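Local atomic coordinates of succinoglycan biosynthesis protein (Bacillus cereus ATCC 14579, PDB entry 2QGM), a protein that is of unproven function but belongs to the erythromycin esterase-like family and probably acts as a hydrolase. Residues A[92-97]-A[145-150]; A[99-104]-A[153-158]. All blocks are in the same frame, centred on the assembly; numbering follows the deposited sequence.

Contact 1 (A[92-97]-A[145-150]); sequences MKFRLV and IIAMIE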
loop_
_atom_site.group_PDB
_atom_site.type_symbol
_atom_site.label_atom_id
_atom_site.label_comp_id
_atom_site.label_asym_id
_atom_site.label_seq_id
_atom_site.Cartn_x
_atom_site.Cartn_y
_atom_site.Cartn_z
HETATM N N MSE A 92 3.198 14.019 -2.280
HETATM C CA MSE A 92 1.872 14.250 -2.846
HETATM C C MSE A 92 0.879 13.254 -2.249
HETATM O O MSE A 92 -0.287 13.577 -2.049
HETATM C CB MSE A 92 1.899 14.122 -4.372
HETATM C CG MSE A 92 0.534 14.257 -5.070
HETATM SE SE MSE A 92 -0.226 16.040 -4.904
HETATM C CE MSE A 92 -1.664 15.703 -3.686
ATOM N N LYS A 93 1.333 12.038 -1.965
ATOM C CA LYS A 93 0.460 11.047 -1.364
ATOM C C LYS A 93 0.088 11.473 0.052
ATOM O O LYS A 93 -1.017 11.229 0.506
ATOM C CB LYS A 93 1.121 9.667 -1.358
ATOM C CG LYS A 93 1.117 9.016 -2.728
ATOM C CD LYS A 93 1.758 7.641 -2.743
ATOM C CE LYS A 93 0.945 6.639 -1.958
ATOM N NZ LYS A 93 1.577 5.298 -2.050
ATOM N N PHE A 94 1.027 12.107 0.742
ATOM C CA PHE A 94 0.785 12.618 2.084
ATOM C C PHE A 94 -0.295 13.709 1.967
ATOM O O PHE A 94 -1.233 13.748 2.763
ATOM C CB PHE A 94 2.118 13.158 2.629
ATOM C CG PHE A 94 2.027 13.931 3.922
ATOM C CD1 PHE A 94 0.893 13.892 4.738
ATOM C CD2 PHE A 94 3.120 14.702 4.330
ATOM C CE1 PHE A 94 0.856 14.618 5.938
ATOM C CE2 PHE A 94 3.090 15.423 5.520
ATOM C CZ PHE A 94 1.957 15.386 6.334
ATOM N N ARG A 95 -0.179 14.579 0.964
ATOM C CA ARG A 95 -1.184 15.624 0.786
ATOM C C ARG A 95 -2.549 14.971 0.555
ATOM O O ARG A 95 -3.545 15.371 1.153
ATOM C CB ARG A 95 -0.811 16.537 -0.391
ATOM C CG ARG A 95 -1.815 17.633 -0.702
ATOM C CD ARG A 95 -1.240 18.614 -1.723
ATOM N NE ARG A 95 -2.255 19.504 -2.285
ATOM C CZ ARG A 95 -2.826 20.508 -1.628
ATOM N NH1 ARG A 95 -2.482 20.774 -0.373
ATOM N NH2 ARG A 95 -3.757 21.244 -2.225
ATOM N N LEU A 96 -2.584 13.951 -0.301
ATOM C CA LEU A 96 -3.822 13.234 -0.595
ATOM C C LEU A 96 -4.410 12.594 0.666
ATOM O O LEU A 96 -5.605 12.687 0.909
ATOM C CB LEU A 96 -3.570 12.151 -1.650
ATOM C CG LEU A 96 -4.096 12.333 -3.078
ATOM C CD1 LEU A 96 -4.289 13.805 -3.415
ATOM C CD2 LEU A 96 -3.134 11.649 -4.049
ATOM N N VAL A 97 -3.566 11.942 1.458
ATOM C CA VAL A 97 -4.002 11.308 2.698
ATOM C C VAL A 97 -4.611 12.364 3.615
ATOM O O VAL A 97 -5.708 12.193 4.151
ATOM C CB VAL A 97 -2.806 10.610 3.423
ATOM C CG1 VAL A 97 -3.222 10.170 4.830
ATOM C CG2 VAL A 97 -2.329 9.407 2.606
ATOM N N ILE A 145 7.939 10.479 4.136
ATOM C CA ILE A 145 6.979 9.617 4.811
ATOM C C ILE A 145 6.917 9.874 6.312
ATOM O O ILE A 145 5.837 9.911 6.894
ATOM C CB ILE A 145 7.288 8.110 4.536
ATOM C CG1 ILE A 145 7.144 7.833 3.042
ATOM C CG2 ILE A 145 6.340 7.210 5.330
ATOM C CD1 ILE A 145 7.484 6.420 2.602
ATOM N N ILE A 146 8.068 10.073 6.942
ATOM C CA ILE A 146 8.082 10.332 8.370
ATOM C C ILE A 146 7.315 11.606 8.690
ATOM O O ILE A 146 6.681 11.701 9.731
ATOM C CB ILE A 146 9.519 10.416 8.888
ATOM C CG1 ILE A 146 10.168 9.039 8.741
ATOM C CG2 ILE A 146 9.527 10.875 10.341
ATOM C CD1 ILE A 146 11.637 9.009 9.028
ATOM N N ALA A 147 7.349 12.569 7.775
ATOM C CA ALA A 147 6.622 13.817 7.977
ATOM C C ALA A 147 5.128 13.518 8.046
ATOM O O ALA A 147 4.405 14.143 8.816
ATOM C CB ALA A 147 6.906 14.790 6.839
HETATM N N MSE A 148 4.670 12.552 7.253
HETATM C CA MSE A 148 3.255 12.182 7.256
HETATM C C MSE A 148 2.901 11.482 8.560
HETATM O O MSE A 148 1.871 11.772 9.156
HETATM C CB MSE A 148 2.926 11.272 6.070
HETATM C CG MSE A 148 1.514 10.687 6.078
HETATM SE SE MSE A 148 1.248 9.532 4.569
HETATM C CE MSE A 148 2.458 8.104 5.037
ATOM N N ILE A 149 3.763 10.574 9.008
ATOM C CA ILE A 149 3.508 9.859 10.241
ATOM C C ILE A 149 3.400 10.841 11.408
ATOM O O ILE A 149 2.574 10.667 12.302
ATOM C CB ILE A 149 4.618 8.823 10.500
ATOM C CG1 ILE A 149 4.617 7.799 9.365
ATOM C CG2 ILE A 149 4.421 8.159 11.861
ATOM C CD1 ILE A 149 5.722 6.773 9.429
ATOM N N GLU A 150 4.219 11.885 11.388
ATOM C CA GLU A 150 4.164 12.881 12.449
ATOM C C GLU A 150 2.836 13.636 12.401
ATOM O O GLU A 150 2.238 13.912 13.438
ATOM C CB GLU A 150 5.340 13.844 12.333
ATOM C CG GLU A 150 6.668 13.151 12.585
ATOM C CD GLU A 150 7.842 14.074 12.391
ATOM O OE1 GLU A 150 7.865 14.779 11.360
ATOM O OE2 GLU A 150 8.741 14.091 13.258
#
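F94 lays one face of its ring against the backbone of M148, a case of a helix pair held close by an aromatic ring lying flat on a neighbouring main chain. The CA of M148 stands 3.5 Å from the centroid of the F94 ring and 8° off its normal, a CH-pi contact almost over the ring centre. CB and CG of M148 carry on over the same ring toward its root, CG lying 3.5 Å from F94 CD1. F94 CG, anti to the backbone N (chi1 171°), sends the ring toward the second helix, while the M148 chain runs back over it the other way. The selenium of this selenomethionine makes an oblique Met-aromatic contact, 5.2 Å from the F94 centroid, and meets V97 CG2 at 4.1 Å. At the far end of the ring, F94 CE2 touches A147 CB.

Beneath this shell, W304 of strand 301-304 and F109 of strand 108-111 meet both V97 and M148, while K93 forms a salt bridge with E81 and a cation-pi contact with W304. The axes of segments 92-97 and 145-150, 18° from parallel, approach to 9.7 Å. No hydrogen bond links the segments, so dispersion and CH-pi attraction account for their grip.

Contact 2 (A[99-104]-A[153-158]); sequences YLVTEM and KDYNAD
V101 and Y155 bridge the C-terminal parts of two helices that lie side by side on the mixed beta-sheet, and they illustrate how an aromatic ring can reach across between helices whose nearest CA atoms, T102 CA and Y155 CA, are 9.2 Å apart. Helix 87-104 forms a beta-alpha-beta crossover from strand 76-79 to the parallel strand 108-111, with strand 301-304 between them in the sheet. Helices 115-127 and 143-157 both lie on the way from strand 108-111 to its parallel neighbour 166-171.

Along the first helix, Y99 sets its ring edge-to-face with that of F61, and L100 reaches M302 of strand 301-304. V101 then supplies the central contact. Its CG1, anti to the backbone N (chi1 172°), points at the Y155 ring while that ring arrives from the opposite direction. CG1 sits over one face, 3.9 Å from the ring centroid and 17° off the normal, shifted toward the hydroxyl-bearing end, where V101 CG1 comes within 3.7 Å of Y155 CZ. This is a CH-pi contact made by a single methyl group. M302 and W151 also touch V101.

T102 comes next and divides its side chain between two tasks. Its OG1 hydrogen-bonds to the carbonyl oxygen of K98, one turn back in the same helix, which leaves the methyl group to face the second helix. The contact at this point is peripheral: T102 CG2 approaches Y155 CE1 obliquely, at 4.2 Å.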
loop_
_atom_site.group_PDB
_atom_site.type_symbol
_atom_site.label_atom_id
_atom_site.label_comp_id
_atom_site.label_asym_id
_atom_site.label_seq_id
_atom_site.Cartn_x
_atom_site.Cartn_y
_atom_site.Cartn_z
ATOM N N TYR A 99 -5.975 15.157 2.868
ATOM C CA TYR A 99 -7.261 15.595 2.335
ATOM C C TYR A 99 -8.355 14.563 2.632
ATOM O O TYR A 99 -9.443 14.914 3.088
ATOM C CB TYR A 99 -7.157 15.821 0.824
ATOM C CG TYR A 99 -8.464 16.234 0.191
ATOM C CD1 TYR A 99 -8.986 17.508 0.387
ATOM C CD2 TYR A 99 -9.192 15.335 -0.587
ATOM C CE1 TYR A 99 -10.206 17.878 -0.184
ATOM C CE2 TYR A 99 -10.407 15.693 -1.155
ATOM C CZ TYR A 99 -10.911 16.962 -0.949
ATOM O OH TYR A 99 -12.132 17.310 -1.486
ATOM N N LEU A 100 -8.065 13.288 2.380
ATOM C CA LEU A 100 -9.043 12.228 2.640
ATOM C C LEU A 100 -9.450 12.175 4.110
ATOM O O LEU A 100 -10.620 11.982 4.438
ATOM C CB LEU A 100 -8.478 10.861 2.235
ATOM C CG LEU A 100 -8.276 10.605 0.741
ATOM C CD1 LEU A 100 -7.805 9.179 0.544
ATOM C CD2 LEU A 100 -9.568 10.849 -0.023
ATOM N N VAL A 101 -8.485 12.353 5.005
ATOM C CA VAL A 101 -8.782 12.303 6.432
ATOM C C VAL A 101 -9.584 13.515 6.909
ATOM O O VAL A 101 -10.629 13.366 7.544
ATOM C CB VAL A 101 -7.477 12.193 7.276
ATOM C CG1 VAL A 101 -7.789 12.340 8.753
ATOM C CG2 VAL A 101 -6.821 10.849 7.049
ATOM N N THR A 102 -9.104 14.704 6.567
ATOM C CA THR A 102 -9.739 15.942 6.992
ATOM C C THR A 102 -11.014 16.368 6.263
ATOM O O THR A 102 -11.875 17.014 6.865
ATOM C CB THR A 102 -8.748 17.115 6.912
ATOM O OG1 THR A 102 -8.351 17.302 5.550
ATOM C CG2 THR A 102 -7.519 16.845 7.758
ATOM N N GLU A 103 -11.143 16.026 4.985
ATOM C CA GLU A 103 -12.317 16.434 4.203
ATOM C C GLU A 103 -13.279 15.316 3.776
ATOM O O GLU A 103 -14.427 15.591 3.418
ATOM C CB GLU A 103 -11.858 17.188 2.942
ATOM C CG GLU A 103 -11.081 18.480 3.199
ATOM C CD GLU A 103 -11.864 19.489 4.026
ATOM O OE1 GLU A 103 -13.092 19.588 3.842
ATOM O OE2 GLU A 103 -11.249 20.192 4.853
HETATM N N MSE A 104 -12.827 14.064 3.819
HETATM C CA MSE A 104 -13.679 12.963 3.388
HETATM C C MSE A 104 -13.927 11.845 4.398
HETATM O O MSE A 104 -14.451 10.788 4.048
HETATM C CB MSE A 104 -13.125 12.377 2.085
HETATM C CG MSE A 104 -13.204 13.341 0.915
HETATM SE SE MSE A 104 -12.785 12.493 -0.754
HETATM C CE MSE A 104 -14.345 11.362 -0.897
ATOM N N LYS A 153 0.159 11.646 14.015
ATOM C CA LYS A 153 0.251 11.720 15.471
ATOM C C LYS A 153 -0.387 13.047 15.919
ATOM O O LYS A 153 -1.161 13.076 16.876
ATOM C CB LYS A 153 1.718 11.666 15.909
ATOM C CG LYS A 153 1.914 11.661 17.414
ATOM C CD LYS A 153 3.381 11.826 17.803
ATOM C CE LYS A 153 3.884 13.231 17.505
ATOM N NZ LYS A 153 5.319 13.407 17.887
ATOM N N ASP A 154 -0.079 14.133 15.210
ATOM C CA ASP A 154 -0.644 15.446 15.553
ATOM C C ASP A 154 -2.167 15.431 15.437
ATOM O O ASP A 154 -2.859 15.939 16.315
ATOM C CB ASP A 154 -0.100 16.556 14.644
ATOM C CG ASP A 154 1.383 16.810 14.835
ATOM O OD1 ASP A 154 1.927 16.465 15.908
ATOM O OD2 ASP A 154 2.004 17.373 13.906
ATOM N N TYR A 155 -2.680 14.854 14.352
ATOM C CA TYR A 155 -4.123 14.785 14.135
ATOM C C TYR A 155 -4.774 14.043 15.309
ATOM O O TYR A 155 -5.755 14.513 15.886
ATOM C CB TYR A 155 -4.439 14.070 12.807
ATOM C CG TYR A 155 -5.926 14.004 12.472
ATOM C CD1 TYR A 155 -6.566 15.044 11.791
ATOM C CD2 TYR A 155 -6.706 12.925 12.893
ATOM C CE1 TYR A 155 -7.948 15.009 11.550
ATOM C CE2 TYR A 155 -8.086 12.882 12.654
ATOM C CZ TYR A 155 -8.697 13.925 11.985
ATOM O OH TYR A 155 -10.056 13.882 11.763
ATOM N N ASN A 156 -4.206 12.896 15.674
ATOM C CA ASN A 156 -4.725 12.093 16.777
ATOM C C ASN A 156 -4.559 12.774 18.133
ATOM O O ASN A 156 -5.253 12.441 19.094
ATOM C CB ASN A 156 -4.023 10.727 16.814
ATOM C CG ASN A 156 -4.561 9.763 15.773
ATOM O OD1 ASN A 156 -4.034 8.663 15.600
ATOM N ND2 ASN A 156 -5.613 10.164 15.081
ATOM N N ALA A 157 -3.636 13.725 18.208
ATOM C CA ALA A 157 -3.376 14.437 19.458
ATOM C C ALA A 157 -4.406 15.541 19.711
ATOM O O ALA A 157 -4.521 16.051 20.827
ATOM C CB ALA A 157 -1.971 15.026 19.429
ATOM N N ASP A 158 -5.148 15.912 18.676
ATOM C CA ASP A 158 -6.169 16.954 18.817
ATOM C C ASP A 158 -7.389 16.324 19.484
ATOM O O ASP A 158 -8.092 15.523 18.867
ATOM C CB ASP A 158 -6.551 17.501 17.444
ATOM C CG ASP A 158 -7.576 18.613 17.523
ATOM O OD1 ASP A 158 -8.093 18.883 18.630
ATOM O OD2 ASP A 158 -7.868 19.223 16.473
#

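Overall arrangement
Contacts 1 and 2 join the same two helices, 87-104 and 143-157, at successive levels, with centres about 11 Å apart and on the same side of the chain's centre. Their segments alternate along the chain, 92-97 and 99-104 coming before 145-150 and 153-158, as expected of two helices running roughly in the same direction. Strand 108-111 and helix 115-127 lie between the two helices in sequence, and strand 301-304 meets side chains from both contacts. In contact 1 F94 CA and M148 CA are 5.7 Å apart; the separation is wider in contact 2, so the pair spreads from a buried middle toward a partly buried end. Together the contacts bind neighbouring helices into one layer against the central sheet.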